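Transcriptional protein SWT1 (PDB 4PQZ) takes part in transcription, probably as a transcriptional activator, and has RNA endonuclease activity, this chain being its C-terminal HEPN-like domain. Local coordinates at residues 40-45 / 156-161; 53-58 / 69-74; 88-91 / 97-100. One frame throughout, in Å; residues are numbered along the deposited sequence.

Contact 1. Residues 40-45 / 156-161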
# COMPACT_ATOMS: atom_id res chain seq x y z
N GLN A 40 6.04 13.67 2.53
CA GLN A 40 5.91 13.26 1.13
C GLN A 40 6.80 12.05 0.81
O GLN A 40 6.42 11.19 0.01
CB GLN A 40 6.22 14.42 0.19
CG GLN A 40 5.84 14.13 -1.25
CD GLN A 40 6.09 15.29 -2.16
OE1 GLN A 40 6.34 16.40 -1.71
NE2 GLN A 40 6.03 15.04 -3.47
N ASN A 41 7.96 11.98 1.45
CA ASN A 41 8.91 10.88 1.26
C ASN A 41 8.32 9.50 1.58
O ASN A 41 8.47 8.56 0.79
CB ASN A 41 10.17 11.13 2.10
CG ASN A 41 11.36 10.34 1.61
OD1 ASN A 41 11.30 9.69 0.57
ND2 ASN A 41 12.46 10.42 2.35
N VAL A 42 7.67 9.37 2.73
CA VAL A 42 6.96 8.14 3.08
C VAL A 42 5.73 7.94 2.19
O VAL A 42 5.56 6.88 1.59
CB VAL A 42 6.51 8.16 4.55
CG1 VAL A 42 5.63 6.95 4.88
CG2 VAL A 42 7.72 8.27 5.48
N PHE A 43 4.89 8.97 2.13
CA PHE A 43 3.66 8.95 1.33
C PHE A 43 3.90 8.51 -0.11
O PHE A 43 3.24 7.59 -0.60
CB PHE A 43 2.97 10.33 1.38
CG PHE A 43 1.74 10.45 0.51
CD1 PHE A 43 0.61 9.71 0.79
CD2 PHE A 43 1.72 11.32 -0.57
CE1 PHE A 43 -0.52 9.82 -0.01
CE2 PHE A 43 0.59 11.44 -1.38
CZ PHE A 43 -0.53 10.69 -1.10
N GLU A 44 4.86 9.14 -0.78
CA GLU A 44 5.13 8.82 -2.18
C GLU A 44 5.79 7.46 -2.37
O GLU A 44 5.63 6.82 -3.41
CB GLU A 44 5.94 9.93 -2.87
CG GLU A 44 5.18 11.26 -3.01
CD GLU A 44 4.05 11.22 -4.04
OE1 GLU A 44 4.17 10.49 -5.04
OE2 GLU A 44 3.03 11.94 -3.84
N GLN A 45 6.54 7.01 -1.37
CA GLN A 45 7.14 5.67 -1.44
C GLN A 45 6.14 4.57 -1.12
O GLN A 45 6.09 3.55 -1.80
CB GLN A 45 8.38 5.56 -0.55
CG GLN A 45 9.64 6.17 -1.15
CD GLN A 45 10.79 6.23 -0.15
OE1 GLN A 45 10.75 5.57 0.89
NE2 GLN A 45 11.80 7.02 -0.46
N HIS A 156 11.85 -0.16 7.31
CA HIS A 156 12.80 0.28 8.33
C HIS A 156 13.15 1.76 8.12
O HIS A 156 13.09 2.56 9.05
CB HIS A 156 14.07 -0.58 8.32
CG HIS A 156 15.14 -0.11 9.27
ND1 HIS A 156 15.22 -0.53 10.58
CD2 HIS A 156 16.17 0.76 9.10
CE1 HIS A 156 16.24 0.05 11.17
NE2 HIS A 156 16.83 0.85 10.29
N GLU A 157 13.49 2.11 6.88
CA GLU A 157 13.74 3.51 6.53
C GLU A 157 12.55 4.43 6.83
O GLU A 157 12.74 5.58 7.25
CB GLU A 157 14.14 3.64 5.06
CG GLU A 157 15.31 2.78 4.65
CD GLU A 157 15.74 3.06 3.23
OE1 GLU A 157 15.72 4.25 2.84
OE2 GLU A 157 16.09 2.11 2.50
N TRP A 158 11.33 3.95 6.62
CA TRP A 158 10.15 4.74 6.92
C TRP A 158 10.03 5.02 8.40
O TRP A 158 9.84 6.18 8.80
CB TRP A 158 8.87 4.05 6.44
CG TRP A 158 8.76 3.93 4.96
CD1 TRP A 158 9.42 4.66 4.01
CD2 TRP A 158 7.94 3.00 4.25
NE1 TRP A 158 9.06 4.24 2.75
CE2 TRP A 158 8.15 3.22 2.87
CE3 TRP A 158 7.04 1.99 4.64
CZ2 TRP A 158 7.49 2.48 1.89
CZ3 TRP A 158 6.39 1.26 3.67
CH2 TRP A 158 6.62 1.50 2.31
N LYS A 159 10.11 3.96 9.20
CA LYS A 159 10.01 4.04 10.66
C LYS A 159 11.06 4.97 11.27
O LYS A 159 10.74 5.87 12.05
CB LYS A 159 10.15 2.66 11.30
CG LYS A 159 8.94 1.77 11.20
CD LYS A 159 9.20 0.42 11.84
CE LYS A 159 7.99 -0.45 11.82
NZ LYS A 159 8.36 -1.90 12.03
N THR A 160 12.32 4.77 10.89
CA THR A 160 13.41 5.52 11.49
C THR A 160 13.29 7.00 11.12
O THR A 160 13.47 7.85 11.97
CB THR A 160 14.80 4.94 11.13
OG1 THR A 160 15.06 5.12 9.73
CG2 THR A 160 14.85 3.46 11.47
N SER A 161 12.94 7.29 9.87
CA SER A 161 12.74 8.67 9.43
C SER A 161 11.55 9.32 10.15
O SER A 161 11.48 10.54 10.30
CB SER A 161 12.57 8.74 7.91
OG SER A 161 13.76 8.37 7.23

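Contact 2. Residues 53-58 / 69-74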
# COMPACT_ATOMS: atom_id res chain seq x y z
N ALA A 53 2.84 -3.63 -5.86
CA ALA A 53 2.24 -4.85 -5.31
C ALA A 53 0.95 -5.23 -6.02
O ALA A 53 0.71 -6.41 -6.31
CB ALA A 53 2.01 -4.71 -3.82
N ILE A 54 0.12 -4.24 -6.31
CA ILE A 54 -1.12 -4.49 -7.02
C ILE A 54 -0.87 -4.87 -8.48
O ILE A 54 -1.43 -5.85 -8.98
CB ILE A 54 -2.09 -3.30 -6.89
CG1 ILE A 54 -2.61 -3.24 -5.45
CG2 ILE A 54 -3.22 -3.43 -7.88
CD1 ILE A 54 -3.63 -2.20 -5.23
N ASP A 55 0.00 -4.11 -9.16
CA ASP A 55 0.45 -4.41 -10.53
C ASP A 55 0.94 -5.85 -10.68
O ASP A 55 0.53 -6.57 -11.57
CB ASP A 55 1.57 -3.44 -10.96
CG ASP A 55 1.98 -3.62 -12.44
OD1 ASP A 55 1.34 -3.02 -13.34
OD2 ASP A 55 2.96 -4.34 -12.72
N HIS A 56 1.83 -6.25 -9.78
CA HIS A 56 2.53 -7.53 -9.86
C HIS A 56 1.58 -8.71 -9.66
O HIS A 56 1.67 -9.74 -10.34
CB HIS A 56 3.68 -7.58 -8.83
CG HIS A 56 4.76 -8.53 -9.20
ND1 HIS A 56 4.86 -9.80 -8.67
CD2 HIS A 56 5.80 -8.41 -10.06
CE1 HIS A 56 5.91 -10.41 -9.17
NE2 HIS A 56 6.51 -9.59 -10.03
N THR A 57 0.68 -8.55 -8.71
CA THR A 57 -0.29 -9.58 -8.38
C THR A 57 -1.33 -9.74 -9.52
O THR A 57 -1.67 -10.86 -9.91
CB THR A 57 -0.93 -9.27 -7.00
OG1 THR A 57 -0.07 -9.75 -5.95
CG2 THR A 57 -2.34 -9.88 -6.86
N LEU A 58 -1.79 -8.62 -10.08
CA LEU A 58 -2.79 -8.65 -11.15
C LEU A 58 -2.22 -9.24 -12.44
O LEU A 58 -2.86 -10.07 -13.09
CB LEU A 58 -3.35 -7.26 -11.41
CG LEU A 58 -4.65 -6.87 -10.68
CD1 LEU A 58 -5.55 -8.04 -10.54
CD2 LEU A 58 -4.38 -6.46 -9.35
N ILE A 69 -9.76 -7.61 -18.13
CA ILE A 69 -10.36 -7.46 -16.79
C ILE A 69 -10.18 -6.05 -16.23
O ILE A 69 -10.17 -5.86 -15.01
CB ILE A 69 -9.89 -8.54 -15.78
CG1 ILE A 69 -8.38 -8.79 -15.89
CG2 ILE A 69 -10.63 -9.85 -15.99
CD1 ILE A 69 -7.54 -7.87 -15.03
N ASP A 70 -10.06 -5.08 -17.13
CA ASP A 70 -10.07 -3.65 -16.77
C ASP A 70 -8.96 -3.19 -15.79
O ASP A 70 -9.15 -2.25 -15.01
CB ASP A 70 -11.44 -3.20 -16.25
CG ASP A 70 -12.55 -3.50 -17.23
OD1 ASP A 70 -12.47 -3.01 -18.39
OD2 ASP A 70 -13.50 -4.22 -16.85
N TYR A 71 -7.81 -3.84 -15.83
CA TYR A 71 -6.66 -3.28 -15.15
C TYR A 71 -5.72 -2.61 -16.15
O TYR A 71 -5.01 -3.29 -16.89
CB TYR A 71 -5.91 -4.32 -14.32
CG TYR A 71 -4.55 -3.82 -13.89
CD1 TYR A 71 -4.43 -2.69 -13.09
CD2 TYR A 71 -3.39 -4.46 -14.30
CE1 TYR A 71 -3.20 -2.21 -12.71
CE2 TYR A 71 -2.15 -3.99 -13.92
CZ TYR A 71 -2.06 -2.87 -13.12
OH TYR A 71 -0.82 -2.39 -12.75
N ASN A 72 -5.74 -1.28 -16.18
CA ASN A 72 -4.69 -0.53 -16.88
C ASN A 72 -3.76 0.15 -15.88
O ASN A 72 -4.21 0.96 -15.06
CB ASN A 72 -5.29 0.50 -17.84
CG ASN A 72 -4.33 0.87 -18.97
OD1 ASN A 72 -3.36 1.60 -18.78
ND2 ASN A 72 -4.60 0.35 -20.17
N PRO A 73 -2.46 -0.19 -15.93
CA PRO A 73 -1.40 0.32 -15.04
C PRO A 73 -1.42 1.85 -14.92
O PRO A 73 -1.15 2.41 -13.86
CB PRO A 73 -0.13 -0.15 -15.73
CG PRO A 73 -0.53 -1.43 -16.40
CD PRO A 73 -1.95 -1.22 -16.86
N ASP A 74 -1.75 2.52 -16.03
CA ASP A 74 -2.14 3.91 -16.05
C ASP A 74 -3.65 3.78 -16.20
O ASP A 74 -4.13 3.63 -17.31
CB ASP A 74 -1.56 4.62 -17.28
CG ASP A 74 -0.11 4.24 -17.56
OD1 ASP A 74 0.80 4.97 -17.13
OD2 ASP A 74 0.14 3.23 -18.25

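Contact 3. Residues 88-91 / 97-100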
# COMPACT_ATOMS: atom_id res chain seq x y z
N LEU A 88 -12.35 -4.58 -6.03
CA LEU A 88 -12.94 -5.24 -7.22
C LEU A 88 -12.46 -6.66 -7.41
O LEU A 88 -13.20 -7.51 -7.90
CB LEU A 88 -12.62 -4.46 -8.50
CG LEU A 88 -13.39 -3.17 -8.72
CD1 LEU A 88 -12.90 -2.53 -10.02
CD2 LEU A 88 -14.89 -3.45 -8.77
N PHE A 89 -11.21 -6.91 -7.02
CA PHE A 89 -10.58 -8.20 -7.24
C PHE A 89 -10.43 -9.00 -5.96
O PHE A 89 -9.61 -9.92 -5.88
CB PHE A 89 -9.22 -8.03 -7.96
CG PHE A 89 -9.37 -7.60 -9.40
CD1 PHE A 89 -9.63 -8.54 -10.39
CD2 PHE A 89 -9.27 -6.26 -9.74
CE1 PHE A 89 -9.78 -8.15 -11.72
CE2 PHE A 89 -9.43 -5.86 -11.08
CZ PHE A 89 -9.69 -6.81 -12.06
N TRP A 90 -11.24 -8.66 -4.96
CA TRP A 90 -11.13 -9.27 -3.63
C TRP A 90 -11.33 -10.78 -3.64
O TRP A 90 -10.46 -11.55 -3.22
CB TRP A 90 -12.12 -8.62 -2.65
CG TRP A 90 -12.02 -9.15 -1.22
CD1 TRP A 90 -12.87 -10.05 -0.61
CD2 TRP A 90 -11.03 -8.82 -0.24
NE1 TRP A 90 -12.46 -10.29 0.68
CE2 TRP A 90 -11.34 -9.55 0.94
CE3 TRP A 90 -9.91 -7.99 -0.24
CZ2 TRP A 90 -10.56 -9.47 2.09
CZ3 TRP A 90 -9.15 -7.89 0.91
CH2 TRP A 90 -9.47 -8.64 2.06
N VAL A 91 -12.48 -11.20 -4.13
CA VAL A 91 -12.84 -12.61 -4.16
C VAL A 91 -11.90 -13.43 -5.03
O VAL A 91 -11.51 -14.54 -4.67
CB VAL A 91 -14.31 -12.76 -4.62
CG1 VAL A 91 -14.67 -14.22 -4.87
CG2 VAL A 91 -15.27 -12.10 -3.59
N LEU A 97 -4.68 -13.28 -0.19
CA LEU A 97 -3.49 -12.66 0.39
C LEU A 97 -3.77 -12.15 1.81
O LEU A 97 -2.85 -11.97 2.60
CB LEU A 97 -2.99 -11.51 -0.50
CG LEU A 97 -2.73 -11.86 -1.96
CD1 LEU A 97 -2.15 -10.69 -2.73
CD2 LEU A 97 -1.86 -13.08 -2.07
N PHE A 98 -5.04 -11.96 2.13
CA PHE A 98 -5.40 -11.42 3.42
C PHE A 98 -5.96 -12.46 4.39
O PHE A 98 -6.60 -12.10 5.39
CB PHE A 98 -6.40 -10.25 3.25
CG PHE A 98 -5.77 -8.97 2.76
CD1 PHE A 98 -5.26 -8.04 3.67
CD2 PHE A 98 -5.68 -8.69 1.40
CE1 PHE A 98 -4.67 -6.86 3.23
CE2 PHE A 98 -5.09 -7.51 0.95
CZ PHE A 98 -4.58 -6.59 1.87
N THR A 99 -5.72 -13.75 4.13
CA THR A 99 -6.31 -14.79 4.97
C THR A 99 -5.96 -14.65 6.47
O THR A 99 -6.84 -14.77 7.34
CB THR A 99 -5.95 -16.21 4.51
OG1 THR A 99 -6.11 -16.30 3.09
CG2 THR A 99 -6.88 -17.22 5.17
N CYS A 100 -4.70 -14.36 6.76
CA CYS A 100 -4.30 -14.20 8.17
C CYS A 100 -4.40 -12.75 8.65
O CYS A 100 -3.58 -12.27 9.43
CB CYS A 100 -2.92 -14.81 8.40
SG CYS A 100 -2.95 -16.57 7.96

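Contact 1. Residues 40-45 / 156-161
Trp158 and Gln45 join two long helices of the all-helical HEPN-like domain, 35-62 near its start and 145-163 near its end, and illustrate how an indole can be buried without leaving its N-H unsatisfied. The tight part lies around that indole. Trp158 NE1 donates to Gln45 OE1 over 2.8 Å, with an N-H...O angle of 150°. OE1 lies almost in the indole plane and NE1 lies in the plane of the amide carbonyl, although amide and ring planes are turned 33° apart. The glutamine reaches this place by setting CG beside its own backbone N (chi1 -80°) and then running extended. The root of the same side chain also packs on the ring, with Gln45 CB 3.6 Å from Trp158 NE1. Val42 supplies the apolar part: its CG1 stands over one face, while CG2 lies 4.3 Å from Trp158 CD1. Val46 and Thr49 of the same helix, and Leu136 of helix 122-139, add further packing to the indole.

Toward Asn41, Glu157 and Ser161 the two helices are more loosely matched, with partly exposed polar side chains that do not touch across the two segments. Glu157 instead forms a salt bridge with Lys153. Ser161 turns back on its own helix, where Glu157 O accepts both Ser161 N and, at 3.0 Å, Ser161 OG.

Contact 2. Residues 53-58 / 69-74
In the loop joining helices 35-62 and 79-88 of this HEPN-like domain, Tyr71 lies back along the first helix and meets Asp55 and Leu58. The tyrosine lays a long side chain against the helix, with a polar end and an apolar flank. At the polar end Tyr71 OH donates a hydrogen bond to Asp55 OD1. The modelled separation of 2.3 Å between Tyr71 OH and Asp55 OD1 is very short, and its exact value is doubtful. The carboxylate oxygen sits at the edge of the phenol ring, near its plane, yet the carboxylate itself is turned 66° from the ring, and the two side chains cross at about a right angle. Asp55 reaches the hydroxyl with CG anti to the backbone N (chi1 -174°). OD1 has a second partner, a salt bridge to Arg59 NE one helical turn on, which would tend to stabilise the negative charge and fix the carboxylate.

Along the flank, Leu58 CB comes within 4.0 Å of Tyr71 CD2, at a slant that is neither face-on nor edge-on. Pro73 flanks the polar end, its CG 3.9 Å from Asp55 OD1, and it also rests on Arg59. Within the loop, Pro73 N stands 3.8 Å above one face of the Tyr71 ring, toward the rim.

The surrounding helices complete the setting: Tyr85 of helix 79-88 makes an edge-to-face contact with Tyr71 and a hydrogen bond to Asp70 O, while Leu58 also touches Phe94 of helix 90-97.

Contact 3. Residues 88-91 / 97-100
Trp90 and Phe98 show how two aromatic side chains can pack without stacking in full. Their planes are 30° apart, not far from parallel, but the six-membered ring of the tryptophan and the ring of the phenylalanine are slid along each other until they barely overlap, with centroids separated by 5.3 Å. As whole side chains, the two cross at about a right angle. The touching part of Trp90 is the far end of the indole, the CZ3-CH2 bond of its benzo ring. From there Trp90 CZ3 comes to 3.6 Å from Phe98 CD2. Beside it, Trp90 CH2 lies 3.7 Å from Phe98 CB. The phenylalanine thus offers CB, CG and the CD2 side of its ring rather than CZ, and the contact is purely apolar.

The pair spans the short helix 90-97 of the HEPN-like fold, bringing together side chains from its first turn and from the loop just beyond it. Phe89 holds the N-cap position here, between this helix and helix 79-88. With the CA atoms of Trp90 and Leu97, the nearest pair, 9.3 Å apart, the backbones are too far apart to meet, and long aromatic side chains bridge the interval. Trp90 extends its indole with CG anti to the backbone N (chi1 -177°); Phe98 instead keeps CG beside its own N, with its CB directed toward the tryptophan.

Other elements hold both rings. Trp108 meets the indole as well, and Lys105 also touches it. Phe98 is buried against Val135 and Leu139 of helix 122-139, and just after Phe98, Thr99 OG1 is hydrogen-bonded back to Glu96 O of the helix.

How the contacts relate
Helix 35-62 serves two of the contacts: contact 1 ties it to the distant helix 145-163, and contact 2 ties it to the loop that follows it. These two lie on opposite sides of the chain's centre, their own centres 24 Å apart. Contact 1 is buried, whereas contacts 2 and 3 are partly buried. Chemistry follows place: a neutral amide serves the indole in contact 1, a carboxylate partnered by arginine serves the phenol in contact 2, and contact 3 is aromatic packing alone. Contacts 2 and 3 form one continuous region, since Leu58 and Ile69 pack on Phe89 and Thr57 packs on Leu97. Along the chain both are nested within the long loop closed by contact 1.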